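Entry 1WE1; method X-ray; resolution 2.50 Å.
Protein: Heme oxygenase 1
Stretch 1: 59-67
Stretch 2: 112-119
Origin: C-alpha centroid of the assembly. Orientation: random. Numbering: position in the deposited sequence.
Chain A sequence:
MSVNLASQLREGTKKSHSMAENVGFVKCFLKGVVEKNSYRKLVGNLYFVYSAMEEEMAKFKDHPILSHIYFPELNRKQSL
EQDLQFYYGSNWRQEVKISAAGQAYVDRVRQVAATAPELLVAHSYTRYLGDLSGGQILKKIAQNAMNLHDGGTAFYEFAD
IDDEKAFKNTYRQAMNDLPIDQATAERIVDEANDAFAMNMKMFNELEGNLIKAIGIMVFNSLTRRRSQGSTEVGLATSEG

Stretch 1, residues 59-67: KFKDHPILS
Stretch 2, residues 112-119: VAATAPEL

The contact between residues 59-67 and 112-119 of heme oxygenase 1 is a small apolar packing of a turn-rich segment and the end of a helix with the 3-10 segment after it, packed around one proline, with no hydrogen bond crossing between them. It illustrates how a proline just beyond a helix can serve as a compact hydrophobic knob.

In the second stretch the helix runs through Thr115, and Ala116 N still donates to Val112 O at 2.8 Å. Ala116 itself leaves helical geometry (phi/psi -147/56), and a 3-10 segment, 117-119, follows, tied back by Leu119 N to Ala116 O at 2.6 Å. Pro117, with a C-gamma endo ring and phi/psi -41/-26, points its CA-to-CB bond toward the first stretch.

That stretch receives it on a folded backbone. A type I turn from Phe60 to His63 is closed by His63 N to Phe60 O at 3.2 Å. The His63 side chain (chi1 t, chi2 -87°) then accepts a hydrogen bond at ND1 from Leu66 N, 3.2 Å away, while His63 O accepts from both Ser67 N at 3.2 Å and Ser67 OG at 2.8 Å. These bonds hold the turn and the start of the 3-10 segment together, while the side chains of Phe60, His63, Ile65 and Leu66 reach the other stretch.

Phe60 (chi1 m, chi2 91°) lays one ring face against Pro117: the proline CB sits 4.3 Å from the ring centroid, 23° off the normal, in a CH-pi contact. Phe60 CZ also lies 3.7 Å from Ala113 O. Leu66 (chi1 m at -83°; chi2 -2°, between wells) places CD2 3.8 Å from Pro117 CB and a tight 3.1 Å from Pro117 O. His63 NE2 approaches Pro117 CG at 4.2 Å.

The closest backbone approach is between Leu66 and Glu118, whose CA atoms lie 6.7 Å apart. Next to Leu66 in sequence, Ile65 (m, t) brings CD1 to 4.0 Å from Glu118 CB; Glu118 adopts chi1 p, chi2 m. The two stretches together bury 273 Å², both sides summed.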

ATOM      1  N   LYS A  59     -14.994  11.293   3.835  1.00 60.98           N
ATOM      2  CA  LYS A  59     -16.087  12.108   3.305  1.00 62.45           C
ATOM      3  C   LYS A  59     -17.255  11.199   2.942  1.00 61.71           C
ATOM      4  O   LYS A  59     -18.411  11.609   2.981  1.00 61.46           O
ATOM      5  CB  LYS A  59     -15.680  12.852   2.033  1.00 63.24           C
ATOM      6  CG  LYS A  59     -14.709  13.985   2.216  1.00 66.49           C
ATOM      7  CD  LYS A  59     -14.831  14.963   1.047  1.00 69.85           C
ATOM      8  CE  LYS A  59     -14.779  14.252  -0.309  1.00 71.26           C
ATOM      9  NZ  LYS A  59     -14.944  15.194  -1.454  1.00 70.94           N
ATOM     10  N   PHE A  60     -16.941   9.961   2.576  1.00 61.46           N
ATOM     11  CA  PHE A  60     -17.970   9.010   2.188  1.00 62.36           C
ATOM     12  C   PHE A  60     -18.250   7.979   3.268  1.00 63.41           C
ATOM     13  O   PHE A  60     -18.635   6.856   2.962  1.00 62.99           O
ATOM     14  CB  PHE A  60     -17.578   8.298   0.881  1.00 61.40           C
ATOM     15  CG  PHE A  60     -17.331   9.233  -0.268  1.00 60.25           C
ATOM     16  CD1 PHE A  60     -16.058   9.733  -0.516  1.00 59.92           C
ATOM     17  CD2 PHE A  60     -18.379   9.656  -1.074  1.00 60.06           C
ATOM     18  CE1 PHE A  60     -15.830  10.647  -1.548  1.00 59.19           C
ATOM     19  CE2 PHE A  60     -18.163  10.569  -2.106  1.00 60.58           C
ATOM     20  CZ  PHE A  60     -16.882  11.066  -2.342  1.00 59.67           C
ATOM     21  N   LYS A  61     -18.064   8.353   4.531  1.00 65.53           N
ATOM     22  CA  LYS A  61     -18.317   7.411   5.617  1.00 68.35           C
ATOM     23  C   LYS A  61     -19.775   6.936   5.595  1.00 69.31           C
ATOM     24  O   LYS A  61     -20.076   5.813   6.012  1.00 69.22           O
ATOM     25  CB  LYS A  61     -18.003   8.048   6.976  1.00 68.27           C
ATOM     26  CG  LYS A  61     -18.799   9.292   7.267  1.00 71.18           C
ATOM     27  CD  LYS A  61     -18.733   9.701   8.738  1.00 75.06           C
ATOM     28  CE  LYS A  61     -17.332  10.099   9.182  1.00 76.90           C
ATOM     29  NZ  LYS A  61     -16.421   8.929   9.281  1.00 77.49           N
ATOM     30  N   ASP A  62     -20.668   7.787   5.087  1.00 69.54           N
ATOM     31  CA  ASP A  62     -22.097   7.467   5.021  1.00 70.28           C
ATOM     32  C   ASP A  62     -22.648   7.350   3.598  1.00 69.24           C
ATOM     33  O   ASP A  62     -23.855   7.459   3.382  1.00 69.21           O
ATOM     34  CB  ASP A  62     -22.893   8.523   5.793  1.00 71.48           C
ATOM     35  CG  ASP A  62     -22.032   9.703   6.206  1.00 73.96           C
ATOM     36  OD1 ASP A  62     -21.260  10.199   5.349  1.00 75.21           O
ATOM     37  OD2 ASP A  62     -22.125  10.132   7.379  1.00 72.02           O
ATOM     38  N   HIS A  63     -21.760   7.130   2.632  1.00 67.85           N
ATOM     39  CA  HIS A  63     -22.148   6.982   1.231  1.00 65.97           C
ATOM     40  C   HIS A  63     -22.803   5.609   1.031  1.00 65.08           C
ATOM     41  O   HIS A  63     -22.439   4.634   1.685  1.00 63.51           O
ATOM     42  CB  HIS A  63     -20.897   7.154   0.355  1.00 65.38           C
ATOM     43  CG  HIS A  63     -21.102   6.849  -1.098  1.00 64.27           C
ATOM     44  ND1 HIS A  63     -20.983   5.575  -1.616  1.00 63.73           N
ATOM     45  CD2 HIS A  63     -21.367   7.659  -2.151  1.00 63.95           C
ATOM     46  CE1 HIS A  63     -21.164   5.615  -2.924  1.00 63.39           C
ATOM     47  NE2 HIS A  63     -21.398   6.868  -3.276  1.00 62.92           N
ATOM     48  N   PRO A  64     -23.802   5.527   0.138  1.00 65.12           N
ATOM     49  CA  PRO A  64     -24.518   4.278  -0.149  1.00 65.09           C
ATOM     50  C   PRO A  64     -23.641   3.037  -0.345  1.00 63.99           C
ATOM     51  O   PRO A  64     -24.026   1.930   0.047  1.00 63.89           O
ATOM     52  CB  PRO A  64     -25.321   4.633  -1.394  1.00 65.38           C
ATOM     53  CG  PRO A  64     -25.701   6.051  -1.115  1.00 65.76           C
ATOM     54  CD  PRO A  64     -24.390   6.646  -0.619  1.00 65.81           C
ATOM     55  N   ILE A  65     -22.469   3.221  -0.946  1.00 62.55           N
ATOM     56  CA  ILE A  65     -21.557   2.107  -1.191  1.00 61.14           C
ATOM     57  C   ILE A  65     -20.359   2.071  -0.256  1.00 60.25           C
ATOM     58  O   ILE A  65     -20.219   1.137   0.526  1.00 60.65           O
ATOM     59  CB  ILE A  65     -21.047   2.112  -2.645  1.00 60.87           C
ATOM     60  CG1 ILE A  65     -22.207   1.810  -3.597  1.00 60.73           C
ATOM     61  CG2 ILE A  65     -19.931   1.084  -2.820  1.00 60.05           C
ATOM     62  CD1 ILE A  65     -21.814   1.831  -5.067  1.00 60.66           C
ATOM     63  N   LEU A  66     -19.503   3.088  -0.331  1.00 60.02           N
ATOM     64  CA  LEU A  66     -18.294   3.163   0.499  1.00 59.57           C
ATOM     65  C   LEU A  66     -18.473   2.937   2.009  1.00 59.02           C
ATOM     66  O   LEU A  66     -17.574   2.411   2.673  1.00 56.83           O
ATOM     67  CB  LEU A  66     -17.575   4.501   0.260  1.00 58.60           C
ATOM     68  CG  LEU A  66     -16.627   4.631  -0.948  1.00 59.01           C
ATOM     69  CD1 LEU A  66     -16.533   3.324  -1.723  1.00 57.65           C
ATOM     70  CD2 LEU A  66     -17.110   5.745  -1.853  1.00 58.16           C
ATOM     71  N   SER A  67     -19.625   3.327   2.543  1.00 58.92           N
ATOM     72  CA  SER A  67     -19.910   3.165   3.969  1.00 60.73           C
ATOM     73  C   SER A  67     -19.752   1.721   4.426  1.00 60.50           C
ATOM     74  O   SER A  67     -19.560   1.454   5.612  1.00 58.82           O
ATOM     75  CB  SER A  67     -21.340   3.624   4.281  1.00 62.78           C
ATOM     76  OG  SER A  67     -22.298   2.738   3.715  1.00 62.57           O
ATOM     77  N   VAL A 112     -10.713   9.715  -9.089  1.00 51.91           N
ATOM     78  CA  VAL A 112     -11.734   8.719  -8.891  1.00 51.22           C
ATOM     79  C   VAL A 112     -12.739   9.173  -7.837  1.00 51.53           C
ATOM     80  O   VAL A 112     -13.931   8.899  -7.955  1.00 51.06           O
ATOM     81  CB  VAL A 112     -11.077   7.376  -8.490  1.00 52.90           C
ATOM     82  CG1 VAL A 112     -11.986   6.580  -7.575  1.00 53.74           C
ATOM     83  CG2 VAL A 112     -10.757   6.573  -9.750  1.00 50.92           C
ATOM     84  N   ALA A 113     -12.268   9.881  -6.816  1.00 50.82           N
ATOM     85  CA  ALA A 113     -13.166  10.340  -5.760  1.00 50.66           C
ATOM     86  C   ALA A 113     -14.147  11.423  -6.212  1.00 50.65           C
ATOM     87  O   ALA A 113     -15.151  11.663  -5.548  1.00 51.25           O
ATOM     88  CB  ALA A 113     -12.364  10.833  -4.557  1.00 45.98           C
ATOM     89  N   ALA A 114     -13.872  12.076  -7.335  1.00 52.03           N
ATOM     90  CA  ALA A 114     -14.761  13.139  -7.820  1.00 53.75           C
ATOM     91  C   ALA A 114     -15.814  12.680  -8.839  1.00 54.70           C
ATOM     92  O   ALA A 114     -16.908  13.250  -8.909  1.00 55.76           O
ATOM     93  CB  ALA A 114     -13.934  14.282  -8.416  1.00 50.58           C
ATOM     94  N   THR A 115     -15.491  11.639  -9.609  1.00 54.56           N
ATOM     95  CA  THR A 115     -16.392  11.147 -10.641  1.00 53.46           C
ATOM     96  C   THR A 115     -16.859   9.696 -10.494  1.00 52.30           C
ATOM     97  O   THR A 115     -17.885   9.320 -11.050  1.00 52.79           O
ATOM     98  CB  THR A 115     -15.746  11.325 -12.029  1.00 55.05           C
ATOM     99  OG1 THR A 115     -14.573  10.510 -12.120  1.00 57.96           O
ATOM    100  CG2 THR A 115     -15.343  12.782 -12.245  1.00 55.54           C
ATOM    101  N   ALA A 116     -16.127   8.881  -9.743  1.00 51.65           N
ATOM    102  CA  ALA A 116     -16.512   7.481  -9.564  1.00 49.59           C
ATOM    103  C   ALA A 116     -16.156   6.935  -8.187  1.00 49.22           C
ATOM    104  O   ALA A 116     -15.485   5.922  -8.074  1.00 49.77           O
ATOM    105  CB  ALA A 116     -15.859   6.629 -10.636  1.00 50.37           C
ATOM    106  N   PRO A 117     -16.630   7.589  -7.118  1.00 49.63           N
ATOM    107  CA  PRO A 117     -16.343   7.153  -5.751  1.00 49.05           C
ATOM    108  C   PRO A 117     -16.379   5.653  -5.507  1.00 49.11           C
ATOM    109  O   PRO A 117     -15.712   5.160  -4.589  1.00 49.37           O
ATOM    110  CB  PRO A 117     -17.392   7.901  -4.919  1.00 50.72           C
ATOM    111  CG  PRO A 117     -18.470   8.205  -5.899  1.00 49.63           C
ATOM    112  CD  PRO A 117     -17.682   8.615  -7.108  1.00 48.37           C
ATOM    113  N   GLU A 118     -17.141   4.919  -6.310  1.00 47.39           N
ATOM    114  CA  GLU A 118     -17.204   3.477  -6.096  1.00 46.90           C
ATOM    115  C   GLU A 118     -15.894   2.792  -6.459  1.00 45.27           C
ATOM    116  O   GLU A 118     -15.598   1.716  -5.946  1.00 46.86           O
ATOM    117  CB  GLU A 118     -18.383   2.828  -6.857  1.00 47.16           C
ATOM    118  CG  GLU A 118     -18.304   2.831  -8.379  1.00 48.27           C
ATOM    119  CD  GLU A 118     -18.549   4.203  -8.999  1.00 49.79           C
ATOM    120  OE1 GLU A 118     -19.061   5.108  -8.299  1.00 49.69           O
ATOM    121  OE2 GLU A 118     -18.236   4.368 -10.201  1.00 51.16           O
ATOM    122  N   LEU A 119     -15.105   3.412  -7.331  1.00 43.06           N
ATOM    123  CA  LEU A 119     -13.818   2.844  -7.720  1.00 42.31           C
ATOM    124  C   LEU A 119     -12.833   2.873  -6.541  1.00 43.79           C
ATOM    125  O   LEU A 119     -11.783   2.222  -6.568  1.00 43.63           O
ATOM    126  CB  LEU A 119     -13.250   3.607  -8.920  1.00 40.05           C
ATOM    127  CG  LEU A 119     -14.067   3.393 -10.203  1.00 40.66           C
ATOM    128  CD1 LEU A 119     -13.366   4.031 -11.395  1.00 37.90           C
ATOM    129  CD2 LEU A 119     -14.250   1.894 -10.442  1.00 36.98           C
TER